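Local coordinates for protein ComZ (Thermus thermophilus, PDB 6QVI) that serves as a competence-associated pilin and probably acts as a DNA receptor at the pilus tip during natural transformation, at residues Val194-Arg197 and Tyr202-Val205; Asp207-Leu212 and Tyr496-Lys501; Gln307-Ile312 and Leu404-Asn409. All coordinates share one frame; numbering follows the deposited sequence.

Contact 1: Val194-Arg197 and Tyr202-Val205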
loop_
_atom_site.group_PDB
_atom_site.type_symbol
_atom_site.label_atom_id
_atom_site.label_comp_id
_atom_site.label_asym_id
_atom_site.label_seq_id
_atom_site.Cartn_x
_atom_site.Cartn_y
_atom_site.Cartn_z
ATOM N N VAL A 194 19.861 3.452 -13.501
ATOM C CA VAL A 194 18.413 3.336 -13.406
ATOM C C VAL A 194 17.786 4.574 -12.806
ATOM O O VAL A 194 16.566 4.611 -12.612
ATOM C CB VAL A 194 17.981 2.092 -12.606
ATOM C CG1 VAL A 194 18.772 0.885 -13.053
ATOM C CG2 VAL A 194 18.118 2.342 -11.092
ATOM N N THR A 195 18.589 5.550 -12.423
ATOM C CA THR A 195 18.058 6.736 -11.783
ATOM C C THR A 195 17.321 7.637 -12.733
ATOM O O THR A 195 16.614 8.546 -12.295
ATOM C CB THR A 195 19.210 7.507 -11.150
ATOM O OG1 THR A 195 20.082 6.574 -10.509
ATOM C CG2 THR A 195 18.696 8.529 -10.162
ATOM N N ASN A 196 17.513 7.446 -14.028
ATOM C CA ASN A 196 16.812 8.359 -14.898
ATOM C C ASN A 196 15.431 7.814 -15.249
ATOM O O ASN A 196 14.783 8.344 -16.151
ATOM C CB ASN A 196 17.608 8.658 -16.161
ATOM C CG ASN A 196 18.332 10.019 -16.057
ATOM O OD1 ASN A 196 17.766 11.083 -15.729
ATOM N ND2 ASN A 196 19.615 9.980 -16.453
ATOM N N ARG A 197 15.051 6.671 -14.654
ATOM C CA ARG A 197 13.690 6.106 -14.716
ATOM C C ARG A 197 12.753 6.624 -13.606
ATOM O O ARG A 197 11.550 6.329 -13.642
ATOM C CB ARG A 197 13.756 4.588 -14.654
ATOM C CG ARG A 197 14.847 3.990 -15.549
ATOM C CD ARG A 197 14.795 4.604 -16.932
ATOM N NE ARG A 197 14.187 3.769 -17.942
ATOM C CZ ARG A 197 14.888 2.992 -18.753
ATOM N NH1 ARG A 197 16.209 2.923 -18.656
ATOM N NH2 ARG A 197 14.271 2.262 -19.648
ATOM N N TYR A 202 11.814 11.246 -5.794
ATOM C CA TYR A 202 11.748 9.845 -5.413
ATOM C C TYR A 202 13.089 9.135 -5.527
ATOM O O TYR A 202 13.137 7.913 -5.333
ATOM C CB TYR A 202 10.698 9.127 -6.278
ATOM C CG TYR A 202 9.269 9.490 -5.908
ATOM C CD1 TYR A 202 8.648 10.579 -6.510
ATOM C CD2 TYR A 202 8.551 8.767 -4.958
ATOM C CE1 TYR A 202 7.360 10.938 -6.193
ATOM C CE2 TYR A 202 7.249 9.122 -4.630
ATOM C CZ TYR A 202 6.662 10.212 -5.258
ATOM O OH TYR A 202 5.376 10.592 -4.958
ATOM N N ARG A 203 14.179 9.846 -5.845
ATOM C CA ARG A 203 15.438 9.133 -6.077
ATOM C C ARG A 203 16.192 8.792 -4.797
ATOM O O ARG A 203 16.893 7.775 -4.765
ATOM C CB ARG A 203 16.329 9.944 -7.039
ATOM C CG ARG A 203 15.564 10.809 -8.016
ATOM C CD ARG A 203 15.991 10.634 -9.470
ATOM N NE ARG A 203 15.379 11.652 -10.315
ATOM C CZ ARG A 203 15.732 11.919 -11.570
ATOM N NH1 ARG A 203 16.705 11.235 -12.154
ATOM N NH2 ARG A 203 15.104 12.878 -12.240
ATOM N N GLN A 204 16.090 9.609 -3.742
ATOM C CA GLN A 204 16.614 9.235 -2.429
ATOM C C GLN A 204 15.589 9.587 -1.376
ATOM O O GLN A 204 15.294 10.765 -1.151
ATOM C CB GLN A 204 17.968 9.862 -2.077
ATOM C CG GLN A 204 18.193 11.321 -2.438
ATOM C CD GLN A 204 18.401 11.508 -3.928
ATOM O OE1 GLN A 204 17.443 11.551 -4.681
ATOM N NE2 GLN A 204 19.664 11.620 -4.362
ATOM N N VAL A 205 15.108 8.566 -0.691
ATOM C CA VAL A 205 14.130 8.694 0.375
ATOM C C VAL A 205 14.788 8.115 1.621
ATOM O O VAL A 205 15.436 7.063 1.552
ATOM C CB VAL A 205 12.812 7.942 0.035
ATOM C CG1 VAL A 205 11.983 7.615 1.298
ATOM C CG2 VAL A 205 11.950 8.709 -1.016
#
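Thr-195 and Arg-203 meet on the surface of the beta-solenoid domain, inside the connection that leaves strand 180-187 and returns to form the short strand 204-205. The chain turns back on itself at Val-194-Arg-197, where Arg-197 N donates to Val-194 O at 3.3 Å, and Arg-203 reaches across to Thr-195 and Asn-196 of this turn. Its CG lies anti to the carbonyl carbon, and a bend at chi2 (-129°) followed by an extended outer chain carries the guanidinium past Thr-195 to Asn-196. On the way, the aliphatic part makes the main apolar touch: Arg-203 CD packs on the Thr-195 methyl CG2 at 3.5 Å. Further out, Arg-203 NH1 comes to 2.7 Å from Thr-195 O. Both Thr-195 CG2 and Asn-196 OD1 lie at the edge of the guanidinium, near its plane, with OD1 3.7 Å from NH1. The Asn-196 amide is itself turned steeply, its plane 69° from that of the guanidinium. Replacing Arg-203 with an alanine would take away the CD contact with the Thr-195 methyl and would probably leave Thr-195 O and Asn-196 OD1 without the guanidinium beside them. Backbone bonds from Arg-203 to Leu-188 and from Val-205 to Tyr-186 fasten the returning segment antiparallel to strand 180-187, while Thr-195 OG1 bonds only weakly to Leu-188 O. Beyond the turn, Val-194 and Arg-197 rest on strand 447-449, and a salt bridge from Arg-197 to Asp-388 ties it to strand 387-392.

Contact 2: Asp207-Leu212 and Tyr496-Lys501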
loop_
_atom_site.group_PDB
_atom_site.type_symbol
_atom_site.label_atom_id
_atom_site.label_comp_id
_atom_site.label_asym_id
_atom_site.label_seq_id
_atom_site.Cartn_x
_atom_site.Cartn_y
_atom_site.Cartn_z
ATOM N N ASP A 207 13.012 8.071 4.729
ATOM C CA ASP A 207 11.925 7.483 5.502
ATOM C C ASP A 207 11.062 6.658 4.544
ATOM O O ASP A 207 10.215 7.206 3.827
ATOM C CB ASP A 207 11.133 8.568 6.229
ATOM C CG ASP A 207 10.188 7.994 7.259
ATOM O OD1 ASP A 207 9.453 8.753 7.931
ATOM O OD2 ASP A 207 10.229 6.758 7.430
ATOM N N LEU A 208 11.261 5.340 4.533
ATOM C CA LEU A 208 10.462 4.465 3.688
ATOM C C LEU A 208 9.184 4.028 4.366
ATOM O O LEU A 208 8.309 3.454 3.703
ATOM C CB LEU A 208 11.281 3.241 3.314
ATOM C CG LEU A 208 12.359 3.397 2.249
ATOM C CD1 LEU A 208 13.081 2.082 2.081
ATOM C CD2 LEU A 208 11.708 3.810 0.944
ATOM N N CYS A 209 9.042 4.386 5.644
ATOM C CA CYS A 209 7.952 3.974 6.526
ATOM C C CYS A 209 7.964 2.465 6.740
ATOM O O CYS A 209 6.919 1.814 6.776
ATOM C CB CYS A 209 6.596 4.461 6.006
ATOM S SG CYS A 209 6.641 6.217 5.536
ATOM N N ALA A 210 9.163 1.911 6.910
ATOM C CA ALA A 210 9.313 0.466 7.023
ATOM C C ALA A 210 8.871 -0.042 8.385
ATOM O O ALA A 210 8.949 0.655 9.386
ATOM C CB ALA A 210 10.760 0.048 6.807
ATOM N N SER A 211 8.461 -1.304 8.422
ATOM C CA SER A 211 8.081 -1.957 9.671
ATOM C C SER A 211 8.069 -3.445 9.395
ATOM O O SER A 211 7.961 -3.874 8.245
ATOM C CB SER A 211 6.722 -1.487 10.218
ATOM O OG SER A 211 5.771 -1.350 9.183
ATOM N N LEU A 212 8.162 -4.227 10.459
ATOM C CA LEU A 212 8.025 -5.673 10.371
ATOM C C LEU A 212 6.764 -6.094 11.100
ATOM O O LEU A 212 6.707 -6.021 12.323
ATOM C CB LEU A 212 9.251 -6.363 10.968
ATOM C CG LEU A 212 9.362 -7.886 10.960
ATOM C CD1 LEU A 212 8.794 -8.417 9.719
ATOM C CD2 LEU A 212 10.803 -8.352 11.141
ATOM N N TYR A 496 11.349 -0.849 -1.984
ATOM C CA TYR A 496 9.978 -0.393 -1.972
ATOM C C TYR A 496 9.928 1.041 -2.464
ATOM O O TYR A 496 10.565 1.928 -1.889
ATOM C CB TYR A 496 9.372 -0.536 -0.588
ATOM C CG TYR A 496 8.026 0.139 -0.496
ATOM C CD1 TYR A 496 7.659 0.827 0.636
ATOM C CD2 TYR A 496 7.084 0.006 -1.512
ATOM C CE1 TYR A 496 6.433 1.416 0.731
ATOM C CE2 TYR A 496 5.839 0.613 -1.424
ATOM C CZ TYR A 496 5.523 1.311 -0.297
ATOM O OH TYR A 496 4.290 1.920 -0.196
ATOM N N ILE A 497 9.146 1.276 -3.507
ATOM C CA ILE A 497 8.919 2.611 -4.024
ATOM C C ILE A 497 7.419 2.869 -3.978
ATOM O O ILE A 497 6.651 2.269 -4.739
ATOM C CB ILE A 497 9.452 2.772 -5.447
ATOM C CG1 ILE A 497 10.951 2.560 -5.480
ATOM C CG2 ILE A 497 9.113 4.141 -6.002
ATOM C CD1 ILE A 497 11.566 2.845 -6.848
ATOM N N ARG A 498 7.013 3.796 -3.122
ATOM C CA ARG A 498 5.608 4.128 -2.990
ATOM C C ARG A 498 5.079 4.629 -4.322
ATOM O O ARG A 498 5.751 5.377 -5.026
ATOM C CB ARG A 498 5.440 5.194 -1.911
ATOM C CG ARG A 498 4.201 6.069 -2.018
ATOM C CD ARG A 498 4.246 7.222 -0.986
ATOM N NE ARG A 498 3.776 6.826 0.338
ATOM C CZ ARG A 498 4.078 7.464 1.469
ATOM N NH1 ARG A 498 4.856 8.539 1.448
ATOM N NH2 ARG A 498 3.589 7.032 2.628
ATOM N N ILE A 499 3.897 4.167 -4.696
ATOM C CA ILE A 499 3.195 4.666 -5.876
ATOM C C ILE A 499 1.983 5.439 -5.398
ATOM O O ILE A 499 1.142 4.878 -4.673
ATOM C CB ILE A 499 2.823 3.542 -6.859
ATOM C CG1 ILE A 499 3.998 2.587 -7.051
ATOM C CG2 ILE A 499 2.416 4.114 -8.195
ATOM C CD1 ILE A 499 3.730 1.483 -8.092
ATOM N N PRO A 500 1.861 6.733 -5.725
ATOM C CA PRO A 500 0.736 7.547 -5.253
ATOM C C PRO A 500 -0.612 6.968 -5.671
ATOM O O PRO A 500 -0.735 6.370 -6.741
ATOM C CB PRO A 500 0.989 8.918 -5.901
ATOM C CG PRO A 500 1.989 8.671 -7.004
ATOM C CD PRO A 500 2.814 7.506 -6.547
ATOM N N LYS A 501 -1.627 7.116 -4.798
ATOM C CA LYS A 501 -2.862 6.360 -5.003
ATOM C C LYS A 501 -3.450 6.664 -6.381
ATOM O O LYS A 501 -3.902 5.753 -7.082
ATOM C CB LYS A 501 -3.890 6.687 -3.907
ATOM C CG LYS A 501 -5.280 6.075 -4.169
ATOM C CD LYS A 501 -5.452 4.727 -3.436
ATOM C CE LYS A 501 -6.717 3.975 -3.864
ATOM N NZ LYS A 501 -6.540 3.385 -5.243
#
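Leu-208 and Tyr-496 meet through two side-chain-to-carbonyl contacts, one each way. The methyl CD2 of Leu-208 reaches Tyr-496 O at 3.6 Å, while Leu-208 O faces the edge of the tyrosine ring, 4.1 Å from Tyr-496 CE1 and near the ring plane. The first torsion of Tyr-496 (171°, CG opposite the backbone N) sets the ring edge beside Leu-208 O. One face of that ring carries Arg-498 N, 3.8 Å above the plane and displaced toward the rim. Farther along, Arg-498 NH2 comes within 4.3 Å of Cys-209 SG, while its NE forms a salt bridge with Glu-136 OE2. The 207-212 segment is shaped by an Asx turn: Asp-207 OD2 accepts from Cys-209 N at 3.2 Å, from above the carboxylate plane. Asn-184 of strand 180-187 steadies this turn, giving its ND2 to Asp-207 OD2 and taking Ala-210 N on its OD1. Cys-209 is also joined by a disulfide to Cys-51, which follows the long helix 12-40 in the chain. The segment then enters solenoid strand 212-214, whereas 496-501 leaves strand 491-496 on the way to strand 517-529 of the pseudopilin-like domain.

Contact 3: Gln307-Ile312 and Leu404-Asn409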
loop_
_atom_site.group_PDB
_atom_site.type_symbol
_atom_site.label_atom_id
_atom_site.label_comp_id
_atom_site.label_asym_id
_atom_site.label_seq_id
_atom_site.Cartn_x
_atom_site.Cartn_y
_atom_site.Cartn_z
ATOM N N GLN A 307 -9.092 -16.033 -23.182
ATOM C CA GLN A 307 -9.099 -17.230 -22.386
ATOM C C GLN A 307 -8.572 -18.365 -23.184
ATOM O O GLN A 307 -8.579 -18.333 -24.371
ATOM C CB GLN A 307 -10.497 -17.622 -21.989
ATOM C CG GLN A 307 -11.387 -16.502 -21.552
ATOM C CD GLN A 307 -12.372 -16.966 -20.537
ATOM O OE1 GLN A 307 -12.336 -16.539 -19.409
ATOM N NE2 GLN A 307 -13.243 -17.857 -20.925
ATOM N N ARG A 308 -8.156 -19.409 -22.508
ATOM C CA ARG A 308 -7.640 -20.541 -23.199
ATOM C C ARG A 308 -7.871 -21.813 -22.502
ATOM O O ARG A 308 -7.188 -22.150 -21.596
ATOM C CB ARG A 308 -6.170 -20.410 -23.374
ATOM C CG ARG A 308 -5.571 -21.719 -23.767
ATOM C CD ARG A 308 -4.235 -21.497 -24.382
ATOM N NE ARG A 308 -3.322 -22.507 -23.912
ATOM C CZ ARG A 308 -2.664 -23.308 -24.719
ATOM N NH1 ARG A 308 -2.844 -23.240 -26.028
ATOM N NH2 ARG A 308 -1.846 -24.217 -24.236
ATOM N N ILE A 309 -8.828 -22.536 -23.011
ATOM C CA ILE A 309 -9.255 -23.836 -22.542
ATOM C C ILE A 309 -8.669 -24.822 -23.553
ATOM O O ILE A 309 -9.105 -24.855 -24.710
ATOM C CB ILE A 309 -10.783 -23.923 -22.455
ATOM C CG1 ILE A 309 -11.334 -22.993 -21.385
ATOM C CG2 ILE A 309 -11.230 -25.338 -22.242
ATOM C CD1 ILE A 309 -11.836 -21.673 -21.949
ATOM N N GLY A 310 -7.650 -25.584 -23.129
ATOM C CA GLY A 310 -6.894 -26.536 -23.953
ATOM C C GLY A 310 -6.179 -25.915 -25.143
ATOM O O GLY A 310 -5.195 -25.198 -24.971
ATOM N N ASN A 311 -6.616 -26.208 -26.343
ATOM C CA ASN A 311 -6.138 -25.584 -27.571
ATOM C C ASN A 311 -7.048 -24.507 -28.118
ATOM O O ASN A 311 -6.699 -23.882 -29.137
ATOM C CB ASN A 311 -5.759 -26.657 -28.623
ATOM C CG ASN A 311 -4.565 -27.514 -28.161
ATOM O OD1 ASN A 311 -3.755 -27.078 -27.318
ATOM N ND2 ASN A 311 -4.541 -28.762 -28.578
ATOM N N ILE A 312 -8.191 -24.243 -27.484
ATOM C CA ILE A 312 -9.019 -23.152 -27.964
ATOM C C ILE A 312 -8.588 -21.873 -27.266
ATOM O O ILE A 312 -8.283 -21.841 -26.068
ATOM C CB ILE A 312 -10.516 -23.432 -27.748
ATOM C CG1 ILE A 312 -10.900 -24.815 -28.231
ATOM C CG2 ILE A 312 -11.348 -22.441 -28.533
ATOM C CD1 ILE A 312 -11.275 -25.741 -27.149
ATOM N N LEU A 404 -3.667 -15.290 -15.507
ATOM C CA LEU A 404 -4.470 -16.040 -14.562
ATOM C C LEU A 404 -4.508 -17.514 -14.928
ATOM O O LEU A 404 -4.332 -17.893 -16.090
ATOM C CB LEU A 404 -5.894 -15.478 -14.532
ATOM C CG LEU A 404 -6.034 -13.962 -14.342
ATOM C CD1 LEU A 404 -7.500 -13.659 -14.170
ATOM C CD2 LEU A 404 -5.205 -13.432 -13.157
ATOM N N LYS A 405 -4.754 -18.354 -13.934
ATOM C CA LYS A 405 -4.916 -19.766 -14.227
ATOM C C LYS A 405 -6.314 -20.037 -14.753
ATOM O O LYS A 405 -7.283 -19.381 -14.382
ATOM C CB LYS A 405 -4.663 -20.628 -12.987
ATOM C CG LYS A 405 -3.278 -20.505 -12.422
ATOM C CD LYS A 405 -3.098 -21.527 -11.305
ATOM C CE LYS A 405 -1.675 -21.521 -10.792
ATOM N NZ LYS A 405 -1.507 -22.537 -9.722
ATOM N N LEU A 406 -6.417 -21.017 -15.628
ATOM C CA LEU A 406 -7.703 -21.441 -16.153
ATOM C C LEU A 406 -7.648 -22.956 -16.268
ATOM O O LEU A 406 -6.837 -23.477 -17.036
ATOM C CB LEU A 406 -7.995 -20.781 -17.493
ATOM C CG LEU A 406 -9.427 -20.971 -17.989
ATOM C CD1 LEU A 406 -10.478 -20.835 -16.835
ATOM C CD2 LEU A 406 -9.731 -20.012 -19.160
ATOM N N GLY A 407 -8.467 -23.648 -15.479
ATOM C CA GLY A 407 -8.381 -25.094 -15.395
ATOM C C GLY A 407 -7.030 -25.604 -14.932
ATOM O O GLY A 407 -6.554 -26.650 -15.405
ATOM N N GLY A 408 -6.399 -24.886 -14.007
ATOM C CA GLY A 408 -5.102 -25.245 -13.479
ATOM C C GLY A 408 -3.932 -24.946 -14.391
ATOM O O GLY A 408 -2.786 -25.040 -13.942
ATOM N N ASN A 409 -4.184 -24.497 -15.615
ATOM C CA ASN A 409 -3.161 -24.161 -16.588
ATOM C C ASN A 409 -2.981 -22.654 -16.654
ATOM O O ASN A 409 -3.919 -21.877 -16.446
ATOM C CB ASN A 409 -3.537 -24.682 -17.976
ATOM C CG ASN A 409 -3.677 -26.186 -18.024
ATOM O OD1 ASN A 409 -2.805 -26.905 -17.536
ATOM N ND2 ASN A 409 -4.803 -26.670 -18.555
#
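In Leu-406, CG stands anti to the backbone N (chi1 -169°), which sends the isobutyl group across to the flank of Gln-307-Ile-309. Ile-309 answers with CG1 anti to the carbonyl carbon (chi1 -66°), bringing its outer methyl back toward the leucine. A single branch of Leu-406 does the touching: CD2 lies 3.8 Å from Gln-307 CB, 3.7 Å from Arg-308 N and 3.9 Å from Ile-309 CD1. The leucine methyl is therefore set against the backbone between two side chains that leave the 307-309 strand two residues apart, with the isoleucine crossing it at a slant. Only the root of Gln-307 is used for this; its amide oxygen OE1 is hydrogen-bonded to Arg-305 NH2. The two segments are the tips of two beta hairpins in the solenoid whose first strands flank strand 374-377, one formed by strands 304-309 and 312-317 and the other by strands 398-406 and 409-415. A type II' turn runs from Ile-309 to Ile-312, closed by Ile-312 N to Ile-309 O at 3.0 Å, and a type I' turn from Leu-406 to Asn-409 is closed by Asn-409 N to Leu-406 O at 3.2 Å, with the return bond Leu-406 N to Asn-409 O at 2.8 Å. Gly-310, Gly-407 and Gly-408 supply the positive phi values these turns require. The short segments 307-309 and 404-406 run in roughly the same direction, 32° apart, with their axes 7.9 Å from each other at closest approach. Strand 374-377 pairs in parallel with both parent strands, and its Glu-377 touches Gln-307 as well as Leu-406.

Overall arrangement
Contacts 1 and 2 are neighbours, their centres about 14 Å apart, and they touch through packing of Tyr-202 CE2 on Arg-498 O at 4.1 Å. In sequence, contact 1 closes just before contact 2 opens, so the chain passes directly from the surface connection to the disulfide-bearing loop. Contact 3 is remote: its centre lies about 39 Å from that of contact 1 and 36 Å from that of contact 2, with nearest atoms about 25 and 18 Å away. Its hairpins belong to the long run of chain that contact 2 brackets. Contact 2 lies near the middle of the molecule, whereas contacts 1 and 3 are at its surface.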